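Local coordinates for putative uncharacterized protein (PDB 3R4V), which belongs to the phage tubulin-like proteins and holds guanosine-5'-diphosphate in a pocket of its fold, at residues A[62-67]-A[99-104]; A[83-88]-A[170-175]; A[116-121]-A[166-171]. All coordinates share one frame; numbering follows the deposited sequence. Where two conformers were deposited one is given.

Contact 1 of 3, residues A[62-67]-A[99-104]; sequences VILPLV and GPLITG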
loop_
_atom_site.group_PDB
_atom_site.type_symbol
_atom_site.label_atom_id
_atom_site.label_comp_id
_atom_site.label_asym_id
_atom_site.label_seq_id
_atom_site.Cartn_x
_atom_site.Cartn_y
_atom_site.Cartn_z
ATOM N N VAL A 62 8.304 -13.090 13.108
ATOM C CA VAL A 62 9.000 -12.667 14.310
ATOM C C VAL A 62 8.469 -11.333 14.813
ATOM O O VAL A 62 8.278 -11.153 16.010
ATOM C CB VAL A 62 10.508 -12.545 14.061
ATOM C CG1 VAL A 62 11.173 -11.756 15.169
ATOM C CG2 VAL A 62 11.132 -13.924 13.929
ATOM N N ILE A 63 8.215 -10.409 13.892
ATOM C CA ILE A 63 7.791 -9.067 14.260
ATOM C C ILE A 63 6.351 -9.010 14.763
ATOM O O ILE A 63 6.034 -8.245 15.675
ATOM C CB ILE A 63 7.995 -8.087 13.091
ATOM C CG1 ILE A 63 9.489 -7.775 12.951
ATOM C CG2 ILE A 63 7.175 -6.817 13.300
ATOM C CD1 ILE A 63 9.876 -7.180 11.626
ATOM N N LEU A 64 5.483 -9.823 14.176
ATOM C CA LEU A 64 4.058 -9.794 14.515
ATOM C C LEU A 64 3.708 -9.931 16.013
ATOM O O LEU A 64 2.960 -9.111 16.549
ATOM C CB LEU A 64 3.295 -10.830 13.670
ATOM C CG LEU A 64 1.807 -11.016 13.982
ATOM C CD1 LEU A 64 1.092 -9.675 13.913
ATOM C CD2 LEU A 64 1.186 -12.010 13.005
ATOM N N PRO A 65 4.231 -10.968 16.707
ATOM C CA PRO A 65 3.831 -11.107 18.116
ATOM C C PRO A 65 4.343 -9.958 18.984
ATOM O O PRO A 65 3.752 -9.662 20.019
ATOM C CB PRO A 65 4.458 -12.448 18.553
ATOM C CG PRO A 65 5.482 -12.771 17.506
ATOM C CD PRO A 65 5.082 -12.076 16.237
ATOM N N LEU A 66 5.420 -9.310 18.550
ATOM C CA LEU A 66 5.976 -8.182 19.299
ATOM C C LEU A 66 5.133 -6.924 19.143
ATOM O O LEU A 66 4.947 -6.172 20.101
ATOM C CB LEU A 66 7.400 -7.894 18.831
ATOM C CG LEU A 66 8.375 -9.002 19.229
ATOM C CD1 LEU A 66 9.752 -8.775 18.622
ATOM C CD2 LEU A 66 8.440 -9.070 20.729
ATOM N N VAL A 67 4.626 -6.692 17.936
ATOM C CA VAL A 67 3.936 -5.433 17.659
ATOM C C VAL A 67 2.430 -5.499 17.885
ATOM O O VAL A 67 1.806 -4.489 18.189
ATOM C CB VAL A 67 4.248 -4.898 16.245
ATOM C CG1 VAL A 67 5.751 -4.776 16.059
ATOM C CG2 VAL A 67 3.637 -5.794 15.170
ATOM N N GLY A 99 1.414 -2.115 8.682
ATOM C CA GLY A 99 0.483 -1.588 7.683
ATOM C C GLY A 99 -0.851 -2.330 7.721
ATOM O O GLY A 99 -1.905 -1.729 7.942
ATOM N N PRO A 100 -0.815 -3.651 7.517
ATOM C CA PRO A 100 -2.078 -4.400 7.566
ATOM C C PRO A 100 -2.772 -4.436 8.940
ATOM O O PRO A 100 -4.005 -4.469 8.982
ATOM C CB PRO A 100 -1.671 -5.799 7.104
ATOM C CG PRO A 100 -0.474 -5.537 6.188
ATOM C CD PRO A 100 0.274 -4.439 6.913
ATOM N N LEU A 101 -2.026 -4.451 10.041
ATOM C CA LEU A 101 -2.687 -4.384 11.346
ATOM C C LEU A 101 -3.465 -3.078 11.486
ATOM O O LEU A 101 -4.617 -3.075 11.915
ATOM C CB LEU A 101 -1.693 -4.540 12.499
ATOM C CG LEU A 101 -1.140 -5.962 12.637
ATOM C CD1 LEU A 101 -0.025 -5.956 13.665
ATOM C CD2 LEU A 101 -2.243 -6.958 13.031
ATOM N N ILE A 102 -2.836 -1.968 11.118
ATOM C CA ILE A 102 -3.503 -0.666 11.214
ATOM C C ILE A 102 -4.709 -0.642 10.270
ATOM O O ILE A 102 -5.772 -0.101 10.608
ATOM C CB ILE A 102 -2.531 0.484 10.931
ATOM C CG1 ILE A 102 -1.546 0.628 12.090
ATOM C CG2 ILE A 102 -3.288 1.815 10.720
ATOM C CD1 ILE A 102 -0.350 1.481 11.754
ATOM N N THR A 103 -4.541 -1.271 9.111
ATOM C CA THR A 103 -5.597 -1.354 8.097
ATOM C C THR A 103 -6.810 -2.083 8.675
ATOM O O THR A 103 -7.949 -1.644 8.512
ATOM C CB THR A 103 -5.094 -2.070 6.841
ATOM O OG1 THR A 103 -4.036 -1.298 6.258
ATOM C CG2 THR A 103 -6.211 -2.228 5.812
ATOM N N GLY A 104 -6.563 -3.201 9.348
ATOM C CA GLY A 104 -7.629 -3.911 10.040
ATOM C C GLY A 104 -8.360 -3.010 11.018
ATOM O O GLY A 104 -9.586 -3.042 11.107
#
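Leu64, Val67 and Leu101 meet through methyl groups alone; no ring, carboxylate, amide or guanidinium takes part, so the contact has neither stacked faces nor edges. At its centre is Leu101 CD1. It lies 3.9 Å from Leu64 CD1 and 4.0 Å from Val67 CG2, while the latter two atoms are 4.8 Å apart, which means that the methyl is met from two adjacent directions rather than gripped from opposite ones. Its position follows from an extended chain: CD1 of Leu101 is anti to CA (chi2 172°) and so reaches straight out toward helix 60-67. Leu64 swings its CG anti to the backbone N (chi1 175°), bringing one branch across to the same methyl. The spacing of the backbones is wide, with 9.2 Å between Leu64 CA and Leu101 CA, and only 98 Å² is buried. This is therefore a light apolar touch, buried at Val67 and open at Leu64. Both helices are kinked at a proline, Pro65 and Pro100. Across the second kink, Gly99 O accepts both Thr103 N and, at 2.8 Å, Thr103 OG1, the hydroxyl standing above the carbonyl plane. Val97, one turn before Leu101, extends the contact by touching Leu64 and Val67. In helix 95-108, Pro100 packs on Tyr88 of strand 84-89 and on helix 124-144, while Val97, Leu98 and Leu101 meet helix 60-67.

Contact 2 of 3, residues A[83-88]-A[170-175]; sequences FYIVCY and EKIRKV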
loop_
_atom_site.group_PDB
_atom_site.type_symbol
_atom_site.label_atom_id
_atom_site.label_comp_id
_atom_site.label_asym_id
_atom_site.label_seq_id
_atom_site.Cartn_x
_atom_site.Cartn_y
_atom_site.Cartn_z
ATOM N N PHE A 83 -11.153 10.272 5.590
ATOM C CA PHE A 83 -10.513 9.375 4.641
ATOM C C PHE A 83 -9.108 9.076 5.128
ATOM O O PHE A 83 -8.504 9.897 5.813
ATOM C CB PHE A 83 -10.472 10.038 3.252
ATOM C CG PHE A 83 -10.163 9.090 2.123
ATOM C CD1 PHE A 83 -11.175 8.376 1.489
ATOM C CD2 PHE A 83 -8.868 8.927 1.679
ATOM C CE1 PHE A 83 -10.891 7.513 0.436
ATOM C CE2 PHE A 83 -8.574 8.065 0.633
ATOM C CZ PHE A 83 -9.587 7.360 0.002
ATOM N N TYR A 84 -8.588 7.889 4.815
ATOM C CA TYR A 84 -7.207 7.577 5.177
ATOM C C TYR A 84 -6.429 7.071 3.976
ATOM O O TYR A 84 -6.984 6.472 3.064
ATOM C CB TYR A 84 -7.128 6.509 6.281
ATOM C CG TYR A 84 -7.945 6.805 7.532
ATOM C CD1 TYR A 84 -7.331 7.230 8.714
ATOM C CD2 TYR A 84 -9.325 6.645 7.533
ATOM C CE1 TYR A 84 -8.082 7.487 9.870
ATOM C CE2 TYR A 84 -10.075 6.896 8.678
ATOM C CZ TYR A 84 -9.450 7.324 9.834
ATOM O OH TYR A 84 -10.208 7.562 10.956
ATOM N N ILE A 85 -5.128 7.289 3.993
ATOM C CA ILE A 85 -4.254 6.690 2.996
ATOM C C ILE A 85 -3.187 5.917 3.761
ATOM O O ILE A 85 -2.574 6.461 4.682
ATOM C CB ILE A 85 -3.603 7.771 2.136
ATOM C CG1 ILE A 85 -4.691 8.584 1.416
ATOM C CG2 ILE A 85 -2.596 7.159 1.149
ATOM C CD1 ILE A 85 -4.190 9.838 0.721
ATOM N N VAL A 86 -2.963 4.657 3.392
ATOM C CA VAL A 86 -1.949 3.836 4.059
ATOM C C VAL A 86 -0.854 3.432 3.067
ATOM O O VAL A 86 -1.156 3.098 1.933
ATOM C CB VAL A 86 -2.560 2.560 4.601
ATOM C CG1 VAL A 86 -1.561 1.870 5.538
ATOM C CG2 VAL A 86 -3.860 2.863 5.322
ATOM N N CYS A 87 0.405 3.444 3.492
ATOM C CA CYS A 87 1.496 3.216 2.551
ATOM C C CYS A 87 2.648 2.428 3.165
ATOM O O CYS A 87 3.169 2.788 4.214
ATOM C CB CYS A 87 2.008 4.566 2.009
ATOM S SG CYS A 87 3.488 4.448 0.964
ATOM N N TYR A 88 3.043 1.351 2.505
ATOM C CA TYR A 88 4.120 0.514 3.007
ATOM C C TYR A 88 4.575 -0.473 1.942
ATOM O O TYR A 88 3.895 -0.658 0.934
ATOM C CB TYR A 88 3.641 -0.245 4.257
ATOM C CG TYR A 88 2.366 -1.043 4.035
ATOM C CD1 TYR A 88 2.427 -2.382 3.693
ATOM C CD2 TYR A 88 1.107 -0.457 4.186
ATOM C CE1 TYR A 88 1.252 -3.139 3.495
ATOM C CE2 TYR A 88 -0.065 -1.209 3.993
ATOM C CZ TYR A 88 0.027 -2.538 3.649
ATOM O OH TYR A 88 -1.120 -3.285 3.446
ATOM N N GLU A 170 3.421 11.260 -5.853
ATOM C CA GLU A 170 2.595 12.047 -6.777
ATOM C C GLU A 170 1.183 11.477 -6.887
ATOM O O GLU A 170 0.217 12.226 -7.059
ATOM C CB GLU A 170 3.248 12.169 -8.152
ATOM C CG GLU A 170 4.401 13.168 -8.195
ATOM C CD GLU A 170 3.948 14.601 -7.953
ATOM O OE1 GLU A 170 2.825 14.954 -8.373
ATOM O OE2 GLU A 170 4.713 15.373 -7.339
ATOM N N LYS A 171 1.061 10.156 -6.785
ATOM C CA LYS A 171 -0.260 9.532 -6.766
ATOM C C LYS A 171 -0.997 9.831 -5.468
ATOM O O LYS A 171 -2.202 10.084 -5.478
ATOM C CB LYS A 171 -0.159 8.020 -6.958
ATOM C CG LYS A 171 0.255 7.576 -8.350
ATOM C CD LYS A 171 0.549 6.079 -8.308
ATOM C CE LYS A 171 0.768 5.469 -9.673
ATOM N NZ LYS A 171 1.015 3.997 -9.511
ATOM N N ILE A 172 -0.272 9.804 -4.348
ATOM C CA ILE A 172 -0.874 10.122 -3.064
ATOM C C ILE A 172 -1.449 11.537 -3.073
ATOM O O ILE A 172 -2.544 11.770 -2.575
ATOM C CB ILE A 172 0.128 9.956 -1.914
ATOM C CG1 ILE A 172 0.437 8.465 -1.741
ATOM C CG2 ILE A 172 -0.456 10.517 -0.627
ATOM C CD1 ILE A 172 1.423 8.160 -0.640
ATOM N N ARG A 173 -0.702 12.479 -3.636
ATOM C CA ARG A 173 -1.202 13.842 -3.787
ATOM C C ARG A 173 -2.500 13.928 -4.595
ATOM O O ARG A 173 -3.352 14.772 -4.310
ATOM C CB ARG A 173 -0.141 14.725 -4.432
ATOM C CG ARG A 173 1.113 14.847 -3.594
ATOM C CD ARG A 173 1.945 16.017 -4.052
ATOM N NE ARG A 173 3.164 16.147 -3.262
ATOM C CZ ARG A 173 3.253 16.789 -2.100
ATOM N NH1 ARG A 173 2.185 17.366 -1.557
ATOM N NH2 ARG A 173 4.419 16.844 -1.470
ATOM N N LYS A 174 -2.642 13.088 -5.615
ATOM C CA LYS A 174 -3.887 13.094 -6.382
ATOM C C LYS A 174 -5.037 12.606 -5.503
ATOM O O LYS A 174 -6.147 13.115 -5.598
ATOM C CB LYS A 174 -3.781 12.264 -7.671
ATOM C CG LYS A 174 -2.868 12.858 -8.746
ATOM C CD LYS A 174 -2.795 11.939 -9.956
ATOM C CE LYS A 174 -2.179 12.628 -11.174
ATOM N NZ LYS A 174 -0.815 13.155 -10.937
ATOM N N VAL A 175 -4.776 11.627 -4.634
ATOM C CA VAL A 175 -5.823 11.154 -3.730
ATOM C C VAL A 175 -6.126 12.217 -2.671
ATOM O O VAL A 175 -7.281 12.406 -2.292
ATOM C CB VAL A 175 -5.458 9.796 -3.043
ATOM C CG1 VAL A 175 -6.576 9.388 -2.084
ATOM C CG2 VAL A 175 -5.263 8.741 -4.101
#
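Strand against helix is the theme here: strand 84-89 belongs to the parallel part of the central sheet of the tubulin-like fold, and helix 161-178 packs on one side of it. The backbones come closest at Ile85 and Ile172, whose CA atoms are 7.7 Å apart. Val175 CG1 meets two side chains of segment 83-88, lying 3.6 Å from Phe83 CE2 and 3.7 Å from Ile85 CD1. Being anti to the backbone N (chi1 178°) places it there. The Phe83 side chain crosses Val175 at about a right angle, and the ring is met obliquely; at its edge, in plane, lies Ile85 CG1 of the same segment. The Ile85 and Val175 side chains run alongside one another with opposed directions, and Ile85 CD1 also reaches Ile172 CG2 at 4.0 Å. Ile172 continues onto Leu7 and Phe9, so that the helix also spans strand 6-10 and, through Lys171, strand 113-119. The CB of Arg173 is directed away from segment 83-88, and its guanidinium forms a salt bridge with Asp23. Phe83, Ile85, Ile172 and Val175 are all buried and meet through carbon alone, which implies that the fit depends on shape and exclusion of water rather than on directional bonds.

Contact 3 of 3, residues A[116-121]-A[166-171]; sequences FVVGAM and DEIAEK. With GDP (guanosine-5'-diphosphate), chain B.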
loop_
_atom_site.group_PDB
_atom_site.type_symbol
_atom_site.label_atom_id
_atom_site.label_comp_id
_atom_site.label_asym_id
_atom_site.label_seq_id
_atom_site.Cartn_x
_atom_site.Cartn_y
_atom_site.Cartn_z
ATOM N N PHE A 116 -1.268 2.357 -0.659
ATOM C CA PHE A 116 -0.261 2.323 -1.699
ATOM C C PHE A 116 0.807 1.326 -1.249
ATOM O O PHE A 116 1.474 1.550 -0.230
ATOM C CB PHE A 116 0.347 3.720 -1.890
ATOM C CG PHE A 116 -0.572 4.666 -2.618
ATOM C CD1 PHE A 116 -0.487 4.811 -3.990
ATOM C CD2 PHE A 116 -1.555 5.350 -1.930
ATOM C CE1 PHE A 116 -1.361 5.647 -4.663
ATOM C CE2 PHE A 116 -2.439 6.193 -2.604
ATOM C CZ PHE A 116 -2.333 6.343 -3.955
ATOM N N VAL A 117 0.945 0.216 -1.972
ATOM C CA VAL A 117 1.813 -0.863 -1.497
ATOM C C VAL A 117 2.847 -1.199 -2.560
ATOM O O VAL A 117 2.562 -1.129 -3.761
ATOM C CB VAL A 117 1.013 -2.123 -1.094
ATOM C CG1 VAL A 117 0.098 -1.814 0.108
ATOM C CG2 VAL A 117 0.227 -2.679 -2.276
ATOM N N VAL A 118 4.058 -1.530 -2.118
ATOM C CA VAL A 118 5.156 -1.774 -3.051
ATOM C C VAL A 118 5.456 -3.271 -3.146
ATOM O O VAL A 118 5.605 -3.954 -2.127
ATOM C CB VAL A 118 6.428 -1.018 -2.607
ATOM C CG1 VAL A 118 7.651 -1.481 -3.389
ATOM C CG2 VAL A 118 6.241 0.475 -2.772
ATOM N N GLY A 119 5.558 -3.776 -4.368
ATOM C CA GLY A 119 5.976 -5.148 -4.603
ATOM C C GLY A 119 7.496 -5.225 -4.673
ATOM O O GLY A 119 8.106 -4.870 -5.691
ATOM N N ALA A 120 8.110 -5.699 -3.595
ATOM C CA ALA A 120 9.570 -5.751 -3.506
ATOM C C ALA A 120 10.083 -7.000 -4.207
ATOM O O ALA A 120 9.481 -8.070 -4.099
ATOM C CB ALA A 120 10.010 -5.754 -2.043
ATOM N N MET A 121 11.211 -6.887 -4.902
ATOM C CA MET A 121 11.580 -7.936 -5.844
ATOM C C MET A 121 13.013 -8.439 -5.697
ATOM O O MET A 121 13.464 -9.234 -6.518
ATOM C CB MET A 121 11.369 -7.451 -7.287
ATOM C CG MET A 121 9.979 -6.924 -7.603
ATOM S SD MET A 121 8.734 -8.215 -7.534
ATOM C CE MET A 121 7.270 -7.294 -8.006
ATOM N N ASP A 166 8.994 8.616 -5.802
ATOM C CA ASP A 166 8.478 9.853 -6.387
ATOM C C ASP A 166 7.110 9.622 -7.030
ATOM O O ASP A 166 6.189 10.421 -6.859
ATOM C CB ASP A 166 9.463 10.435 -7.417
ATOM C CG ASP A 166 10.620 11.185 -6.769
ATOM O OD1 ASP A 166 10.507 11.556 -5.582
ATOM O OD2 ASP A 166 11.642 11.419 -7.452
ATOM N N GLU A 167 6.980 8.529 -7.769
ATOM C CA GLU A 167 5.717 8.215 -8.429
ATOM C C GLU A 167 4.626 7.990 -7.392
ATOM O O GLU A 167 3.489 8.423 -7.560
ATOM C CB GLU A 167 5.849 6.964 -9.298
ATOM C CG GLU A 167 4.507 6.298 -9.583
ATOM C CD GLU A 167 4.647 4.987 -10.330
ATOM O OE1 GLU A 167 3.797 4.089 -10.126
ATOM O OE2 GLU A 167 5.601 4.855 -11.124
ATOM N N ILE A 168 4.971 7.321 -6.304
ATOM C CA ILE A 168 3.967 7.029 -5.296
ATOM C C ILE A 168 3.509 8.322 -4.634
ATOM O O ILE A 168 2.324 8.548 -4.454
ATOM C CB ILE A 168 4.477 6.033 -4.239
ATOM C CG1 ILE A 168 4.649 4.650 -4.878
ATOM C CG2 ILE A 168 3.499 5.959 -3.066
ATOM C CD1 ILE A 168 5.288 3.596 -3.958
ATOM N N ALA A 169 4.449 9.188 -4.281
ATOM C CA ALA A 169 4.077 10.446 -3.648
ATOM C C ALA A 169 3.160 11.273 -4.554
ATOM O O ALA A 169 2.224 11.915 -4.075
ATOM C CB ALA A 169 5.310 11.254 -3.261
ATOM N N GLU A 170 3.421 11.260 -5.853
ATOM C CA GLU A 170 2.595 12.047 -6.777
ATOM C C GLU A 170 1.183 11.477 -6.887
ATOM O O GLU A 170 0.217 12.226 -7.059
ATOM C CB GLU A 170 3.248 12.169 -8.152
ATOM C CG GLU A 170 4.401 13.168 -8.195
ATOM C CD GLU A 170 3.948 14.601 -7.953
ATOM O OE1 GLU A 170 2.825 14.954 -8.373
ATOM O OE2 GLU A 170 4.713 15.373 -7.339
ATOM N N LYS A 171 1.061 10.156 -6.785
ATOM C CA LYS A 171 -0.260 9.532 -6.766
ATOM C C LYS A 171 -0.997 9.831 -5.468
ATOM O O LYS A 171 -2.202 10.084 -5.478
ATOM C CB LYS A 171 -0.159 8.020 -6.958
ATOM C CG LYS A 171 0.255 7.576 -8.350
ATOM C CD LYS A 171 0.549 6.079 -8.308
ATOM C CE LYS A 171 0.768 5.469 -9.673
ATOM N NZ LYS A 171 1.015 3.997 -9.511
HETATM P PB GDP B . 10.503 -2.830 6.467
HETATM O O1B GDP B . 11.107 -1.647 7.190
HETATM O O2B GDP B . 9.027 -2.581 6.308
HETATM O O3B GDP B . 10.778 -4.115 7.240
HETATM O O3A GDP B . 11.206 -3.008 5.042
HETATM P PA GDP B . 11.486 -1.848 3.962
HETATM O O1A GDP B . 12.534 -0.849 4.423
HETATM O O2A GDP B . 10.207 -1.173 3.560
HETATM O "O5'" GDP B . 12.083 -2.722 2.790
HETATM C "C5'" GDP B . 11.362 -3.833 2.232
HETATM C "C4'" GDP B . 11.780 -4.061 0.784
HETATM O "O4'" GDP B . 11.271 -3.000 -0.034
HETATM C "C3'" GDP B . 13.287 -4.032 0.579
HETATM O "O3'" GDP B . 13.828 -5.346 0.671
HETATM C "C2'" GDP B . 13.431 -3.488 -0.825
HETATM O "O2'" GDP B . 13.252 -4.530 -1.783
HETATM C "C1'" GDP B . 12.246 -2.565 -0.996
HETATM N N9 GDP B . 12.539 -1.167 -0.617
HETATM C C8 GDP B . 13.294 -0.728 0.420
HETATM N N7 GDP B . 13.290 0.628 0.480
HETATM C C5 GDP B . 12.497 1.079 -0.518
HETATM C C6 GDP B . 12.040 2.394 -1.018
HETATM O O6 GDP B . 12.413 3.450 -0.468
HETATM N N1 GDP B . 11.216 2.412 -2.082
HETATM C C2 GDP B . 10.799 1.279 -2.692
HETATM N N2 GDP B . 9.959 1.350 -3.758
HETATM N N3 GDP B . 11.176 0.045 -2.281
HETATM C C4 GDP B . 12.001 -0.109 -1.222
#
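This is a buried strand-on-helix contact at the C-terminal end of strand 113-119, where the central sheet runs into the guanosine-5'-diphosphate pocket. The axes of the short segments 116-119 and 166-171 approach to 10.1 Å at 162°, almost antiparallel, which is the usual run of a helix packed on a parallel sheet. Val118 joins the packing to the ligand. Its CG2 meets Ile168 CD1 at 3.5 Å, tighter than usual for two carbons, and also lies 3.9 Å from N2 of the guanine; CG1, anti to the backbone N (chi1 168°), is the methyl closer to N2, at 3.7 Å. Ile168 thus backs a residue that touches the base directly. The side chains of Val118 and Ile168 cross at a slant, and the other branch of Ile168, CG2, rests 4.0 Å from Phe116 CB. Further along the helix, Lys171 lays its aliphatic stem beside the Phe116 ring, CB being 3.5 Å from Phe116 CE1. From there the extended lysine chain leads away to an ionic end: NZ forms a salt bridge with Glu167 OE1 (2.9 Å), meeting it on the anti side and 22° out of the carboxylate plane, and a hydrogen bond with Asn151 OD1. Glu167 is shared, since its OE2 pairs with Arg159. Beyond the strand, Ala120 CB stands 3.5 Å from O2' of the ribose, and Asp130 accepts the backbone N of Ala120. Strand 113-119 lies between strands 84-89 and 148-154, with Phe116 touching Ile85 on the first and Asn151 on the second, beneath helix 161-178.

From the N terminus, contact 1 opens first, at 62-67, and closes at 99-104 after 31 intervening residues. Contact 2 opens inside that span, at strand 84-89, and closes only at 170-175, so the two cross; they also touch, Tyr88 packing against Gly99 and Pro100. Contact 3 follows contact 1 in series: it opens at 116-121 and closes at 166-171, within the span of contact 2 and on the same helix, sharing Glu170 and Lys171. Contacts 2 and 3 thus tie adjacent sheet strands, themselves linked by probable backbone hydrogen bonds from Phe116 to Val86 and Tyr88, to helix 161-178. Contact 1 joins two helices, its centre about 20 Å from the centres of the other two.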